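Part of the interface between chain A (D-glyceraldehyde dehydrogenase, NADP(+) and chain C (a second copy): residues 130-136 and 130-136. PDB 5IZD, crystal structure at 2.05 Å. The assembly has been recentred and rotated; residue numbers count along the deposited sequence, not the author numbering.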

ATOM      1  N   ARG A 130      12.661  18.395   7.305  1.00 33.46           N
ATOM      2  CA  ARG A 130      12.861  17.078   7.857  1.00 32.94           C
ATOM      3  C   ARG A 130      12.014  16.064   7.079  1.00 32.29           C
ATOM      4  O   ARG A 130      10.864  16.358   6.710  1.00 32.10           O
ATOM      5  CB  ARG A 130      12.444  17.045   9.320  1.00 32.69           C
ATOM      6  CG  ARG A 130      13.510  17.594  10.246  1.00 33.05           C
ATOM      7  CD  ARG A 130      12.988  17.726  11.667  1.00 33.20           C
ATOM      8  NE  ARG A 130      14.017  18.292  12.519  1.00 33.72           N
ATOM      9  CZ  ARG A 130      13.990  18.324  13.842  1.00 33.97           C
ATOM     10  NH1 ARG A 130      12.948  17.867  14.523  1.00 34.00           N
ATOM     11  NH2 ARG A 130      15.000  18.877  14.489  1.00 34.55           N
ATOM     12  N   LYS A 131      12.583  14.897   6.856  1.00 31.63           N
ATOM     13  CA  LYS A 131      11.855  13.737   6.297  1.00 31.23           C
ATOM     14  C   LYS A 131      12.230  12.491   7.090  1.00 30.63           C
ATOM     15  O   LYS A 131      13.269  12.445   7.755  1.00 30.45           O
ATOM     16  CB  LYS A 131      12.160  13.517   4.792  1.00 31.59           C
ATOM     17  CG  LYS A 131      11.703  14.666   3.859  1.00 32.32           C
ATOM     18  CD  LYS A 131      10.174  14.769   3.797  1.00 32.54           C
ATOM     19  CE  LYS A 131       9.622  15.905   2.951  1.00 33.41           C
ATOM     20  NZ  LYS A 131       9.862  17.255   3.553  1.00 34.02           N
ATOM     21  N   ILE A 132      11.379  11.480   7.006  1.00 30.23           N
ATOM     22  CA  ILE A 132      11.649  10.177   7.604  1.00 30.20           C
ATOM     23  C   ILE A 132      11.649   9.120   6.478  1.00 30.30           C
ATOM     24  O   ILE A 132      10.644   8.897   5.830  1.00 29.72           O
ATOM     25  CB  ILE A 132      10.629   9.891   8.706  1.00 29.95           C
ATOM     26  CG1 ILE A 132      10.728  10.957   9.786  1.00 30.11           C
ATOM     27  CG2 ILE A 132      10.877   8.498   9.328  1.00 29.78           C
ATOM     28  CD1 ILE A 132       9.606  10.867  10.798  1.00 30.14           C
ATOM     29  N   PHE A 133      12.801   8.526   6.218  1.00 31.15           N
ATOM     30  CA  PHE A 133      12.938   7.538   5.160  1.00 31.61           C
ATOM     31  C   PHE A 133      12.763   6.164   5.793  1.00 32.04           C
ATOM     32  O   PHE A 133      13.452   5.796   6.770  1.00 32.12           O
ATOM     33  CB  PHE A 133      14.278   7.692   4.454  1.00 32.20           C
ATOM     34  CG  PHE A 133      14.446   9.013   3.798  1.00 32.75           C
ATOM     35  CD1 PHE A 133      13.854   9.271   2.579  1.00 33.29           C
ATOM     36  CD2 PHE A 133      15.083  10.070   4.455  1.00 33.25           C
ATOM     37  CE1 PHE A 133      13.931  10.539   2.001  1.00 33.64           C
ATOM     38  CE2 PHE A 133      15.215  11.310   3.856  1.00 33.67           C
ATOM     39  CZ  PHE A 133      14.627  11.547   2.619  1.00 33.80           C
ATOM     40  N   GLN A 134      11.854   5.370   5.252  1.00 32.49           N
ATOM     41  CA  GLN A 134      11.702   4.005   5.772  1.00 32.61           C
ATOM     42  C   GLN A 134      12.154   2.990   4.761  1.00 31.95           C
ATOM     43  O   GLN A 134      11.511   2.814   3.778  1.00 31.60           O
ATOM     44  CB  GLN A 134      10.267   3.810   6.208  1.00 33.97           C
ATOM     45  CG  GLN A 134       9.923   4.802   7.306  1.00 35.57           C
ATOM     46  CD  GLN A 134       8.507   4.753   7.739  1.00 37.78           C
ATOM     47  OE1 GLN A 134       7.590   4.691   6.923  1.00 40.72           O
ATOM     48  NE2 GLN A 134       8.297   4.788   9.039  1.00 39.30           N
ATOM     49  N   TYR A 135      13.275   2.326   5.018  1.00 31.52           N
ATOM     50  CA  TYR A 135      13.838   1.352   4.085  1.00 31.91           C
ATOM     51  C   TYR A 135      13.399  -0.047   4.500  1.00 31.41           C
ATOM     52  O   TYR A 135      13.195  -0.292   5.672  1.00 31.80           O
ATOM     53  CB  TYR A 135      15.374   1.359   4.120  1.00 32.18           C
ATOM     54  CG  TYR A 135      16.050   2.496   3.430  1.00 32.79           C
ATOM     55  CD1 TYR A 135      15.418   3.704   3.229  1.00 32.72           C
ATOM     56  CD2 TYR A 135      17.367   2.372   2.977  1.00 33.44           C
ATOM     57  CE1 TYR A 135      16.063   4.740   2.613  1.00 33.40           C
ATOM     58  CE2 TYR A 135      18.006   3.434   2.349  1.00 34.18           C
ATOM     59  CZ  TYR A 135      17.340   4.616   2.178  1.00 33.68           C
ATOM     60  OH  TYR A 135      17.880   5.717   1.586  1.00 34.75           O
ATOM     61  N   LYS A 136      13.299  -0.948   3.547  1.00 31.36           N
ATOM     62  CA  LYS A 136      13.005  -2.340   3.819  1.00 30.98           C
ATOM     63  C   LYS A 136      14.272  -3.103   3.462  1.00 30.41           C
ATOM     64  O   LYS A 136      14.742  -2.989   2.326  1.00 30.70           O
ATOM     65  CB  LYS A 136      11.814  -2.769   3.004  1.00 32.15           C
ATOM     66  CG  LYS A 136      10.539  -2.510   3.763  1.00 33.75           C
ATOM     67  CD  LYS A 136       9.303  -2.882   3.006  1.00 35.66           C
ATOM     68  CE  LYS A 136       8.152  -2.297   3.782  1.00 36.78           C
ATOM     69  NZ  LYS A 136       6.870  -2.568   3.109  1.00 38.63           N
TER
ATOM     70  N   ARG C 130      22.635   3.329  -5.297  1.00 36.39           N
ATOM     71  CA  ARG C 130      21.673   4.159  -5.984  1.00 36.20           C
ATOM     72  C   ARG C 130      20.338   3.875  -5.369  1.00 35.25           C
ATOM     73  O   ARG C 130      20.028   2.705  -5.102  1.00 34.48           O
ATOM     74  CB  ARG C 130      21.651   3.850  -7.489  1.00 36.54           C
ATOM     75  CG  ARG C 130      22.784   4.533  -8.256  1.00 37.34           C
ATOM     76  CD  ARG C 130      22.769   4.144  -9.720  1.00 37.73           C
ATOM     77  NE  ARG C 130      23.797   4.864 -10.470  1.00 38.64           N
ATOM     78  CZ  ARG C 130      23.870   4.948 -11.808  1.00 39.10           C
ATOM     79  NH1 ARG C 130      22.956   4.366 -12.596  1.00 38.82           N
ATOM     80  NH2 ARG C 130      24.834   5.691 -12.362  1.00 39.80           N
ATOM     81  N   LYS C 131      19.579   4.930  -5.086  1.00 34.66           N
ATOM     82  CA  LYS C 131      18.180   4.770  -4.689  1.00 34.19           C
ATOM     83  C   LYS C 131      17.284   5.709  -5.472  1.00 33.81           C
ATOM     84  O   LYS C 131      17.722   6.722  -6.005  1.00 34.28           O
ATOM     85  CB  LYS C 131      17.954   5.033  -3.196  1.00 34.37           C
ATOM     86  CG  LYS C 131      18.619   4.113  -2.223  1.00 34.86           C
ATOM     87  CD  LYS C 131      18.068   2.690  -2.349  1.00 35.17           C
ATOM     88  CE  LYS C 131      18.770   1.731  -1.428  1.00 35.66           C
ATOM     89  NZ  LYS C 131      20.051   1.256  -2.012  1.00 36.63           N
ATOM     90  N   ILE C 132      16.014   5.368  -5.537  1.00 33.05           N
ATOM     91  CA  ILE C 132      15.058   6.197  -6.187  1.00 32.93           C
ATOM     92  C   ILE C 132      13.994   6.579  -5.113  1.00 32.58           C
ATOM     93  O   ILE C 132      13.237   5.719  -4.609  1.00 32.23           O
ATOM     94  CB  ILE C 132      14.405   5.515  -7.373  1.00 32.68           C
ATOM     95  CG1 ILE C 132      15.447   5.169  -8.424  1.00 33.04           C
ATOM     96  CG2 ILE C 132      13.327   6.463  -7.963  1.00 32.81           C
ATOM     97  CD1 ILE C 132      14.909   4.305  -9.540  1.00 32.98           C
ATOM     98  N   PHE C 133      13.960   7.845  -4.775  1.00 32.69           N
ATOM     99  CA  PHE C 133      12.997   8.381  -3.784  1.00 32.51           C
ATOM    100  C   PHE C 133      11.757   8.899  -4.509  1.00 32.56           C
ATOM    101  O   PHE C 133      11.881   9.653  -5.477  1.00 32.94           O
ATOM    102  CB  PHE C 133      13.708   9.498  -2.983  1.00 32.88           C
ATOM    103  CG  PHE C 133      14.910   9.000  -2.218  1.00 33.19           C
ATOM    104  CD1 PHE C 133      14.750   8.284  -1.036  1.00 33.04           C
ATOM    105  CD2 PHE C 133      16.192   9.114  -2.731  1.00 33.70           C
ATOM    106  CE1 PHE C 133      15.859   7.781  -0.342  1.00 33.02           C
ATOM    107  CE2 PHE C 133      17.294   8.593  -2.041  1.00 33.68           C
ATOM    108  CZ  PHE C 133      17.128   7.942  -0.853  1.00 33.38           C
ATOM    109  N   GLN C 134      10.575   8.545  -4.048  1.00 32.26           N
ATOM    110  CA  GLN C 134       9.344   9.004  -4.683  1.00 32.75           C
ATOM    111  C   GLN C 134       8.532   9.807  -3.703  1.00 32.59           C
ATOM    112  O   GLN C 134       7.970   9.234  -2.782  1.00 32.35           O
ATOM    113  CB  GLN C 134       8.552   7.813  -5.211  1.00 33.14           C
ATOM    114  CG  GLN C 134       9.265   7.222  -6.395  1.00 34.16           C
ATOM    115  CD  GLN C 134       8.654   5.929  -6.903  1.00 35.14           C
ATOM    116  OE1 GLN C 134       7.857   5.289  -6.213  1.00 36.14           O
ATOM    117  NE2 GLN C 134       9.066   5.512  -8.097  1.00 35.76           N
ATOM    118  N   TYR C 135       8.551  11.129  -3.847  1.00 32.69           N
ATOM    119  CA  TYR C 135       7.831  12.021  -2.945  1.00 32.77           C
ATOM    120  C   TYR C 135       6.448  12.283  -3.498  1.00 32.82           C
ATOM    121  O   TYR C 135       6.273  12.363  -4.713  1.00 32.94           O
ATOM    122  CB  TYR C 135       8.567  13.359  -2.842  1.00 33.13           C
ATOM    123  CG  TYR C 135       9.836  13.412  -2.022  1.00 33.23           C
ATOM    124  CD1 TYR C 135      10.670  12.327  -1.865  1.00 33.17           C
ATOM    125  CD2 TYR C 135      10.223  14.607  -1.423  1.00 33.71           C
ATOM    126  CE1 TYR C 135      11.846  12.425  -1.130  1.00 33.38           C
ATOM    127  CE2 TYR C 135      11.376  14.709  -0.662  1.00 33.88           C
ATOM    128  CZ  TYR C 135      12.189  13.607  -0.530  1.00 33.72           C
ATOM    129  OH  TYR C 135      13.347  13.736   0.182  1.00 34.10           O
ATOM    130  N   LYS C 136       5.474  12.461  -2.631  1.00 32.91           N
ATOM    131  CA  LYS C 136       4.143  12.913  -3.079  1.00 33.61           C
ATOM    132  C   LYS C 136       3.978  14.398  -2.673  1.00 33.07           C
ATOM    133  O   LYS C 136       4.124  14.679  -1.491  1.00 32.77           O
ATOM    134  CB  LYS C 136       3.028  12.100  -2.429  1.00 34.79           C
ATOM    135  CG  LYS C 136       2.964  10.627  -2.838  1.00 36.59           C
ATOM    136  CD  LYS C 136       1.546  10.071  -2.769  1.00 38.62           C
ATOM    137  CE  LYS C 136       1.506   8.627  -3.261  1.00 41.67           C
ATOM    138  NZ  LYS C 136       0.086   8.160  -3.116  1.00 44.43           N
TER

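When two copies of one strand face each other across a near-twofold relation, the strand's alternation decides which residues can meet, and rotamers decide how they meet. The 130-136 strands of chains A and C illustrate the principle. Their N-to-C directions lie at 130° and their axes come no closer than 10.2 Å, too far for backbone pairing, so everything between them is side chain. The register centres on F133, whose CA atoms in the two chains lie 9.0 Å apart, and K131 of each chain is matched with Y135 of the other. Odd-numbered residues 131, 133 and 135 make the contact; none of the surface of 130, 132, 134 and 136 is covered by the opposing stretch.

At the centre, F133(A) and F133(C) both direct their CA-to-CB bonds toward the other strand. Both take the m rotamer at chi1 -61°, with chi2 at -79° and -77°, so the two rings adopt nearly identical conformations; with the strands placed as they are, they meet obliquely, their centroids 5.3 Å apart and their planes at 68°. The nearest atoms, CD1 of F133(A) and CE1 of F133(C), are 3.8 Å apart, an ordinary van der Waals contact. Phenylalanine suits this place because its ring is long enough to reach across the gap and has no polar group to satisfy at the centre.

Y135 solves a different problem. Its CA-to-CB bond points sideways in both chains, yet with chi1 m, at -76° in Y135(A) and -75° in Y135(C), and chi2 at 24° and 29°, the end of the ring comes nearer the opposing strand. The hydroxyl then arrives at the edge of the partner's phenylalanine ring: OH of Y135(A) is 3.4 Å from CZ of F133(C), and OH of Y135(C) is 3.5 Å from CZ of F133(A). Approach near the plane of the ring sets the oxygen against the ring's hydrogen-bearing rim, a packing contact and not a hydrogen bond. Carbon also packs, with CE1 of Y135(A) 4.2 Å from CE1 of F133(C), and the same separation between CE1 of F133(A) and CE1 of Y135(C). Tyrosine suits the flank because its ring carbons pack against F133 while its hydroxyl extends it far enough to touch both F133 and K131 of the partner.

K131 shows how a charged residue can serve an apolar contact. Its CA-to-CB bond, like that of F133, points toward the other strand, but chi1 and chi2 are both m, which bends the chain early, and chi4 is again m, at -70° in K131(A) and -82° in K131(C). The aliphatic part is thereby laid near tyrosine: CG of K131(A) is 4.1 Å from OH of Y135(C), and CG of K131(C) 4.2 Å from OH of Y135(A). The curled chain returns its amine to its own strand, where NZ of each K131 makes a weak hydrogen bond of 3.4 Å to the backbone O of R130 in the same chain, and NZ is also hydrogen-bonded elsewhere in the structure.

Together the stretches bury 267 Å², mostly through F133 and Y135. No hydrogen bond crosses between them; what joins them is side-chain packing, arranged by rotamers that largely repeat in the two chains.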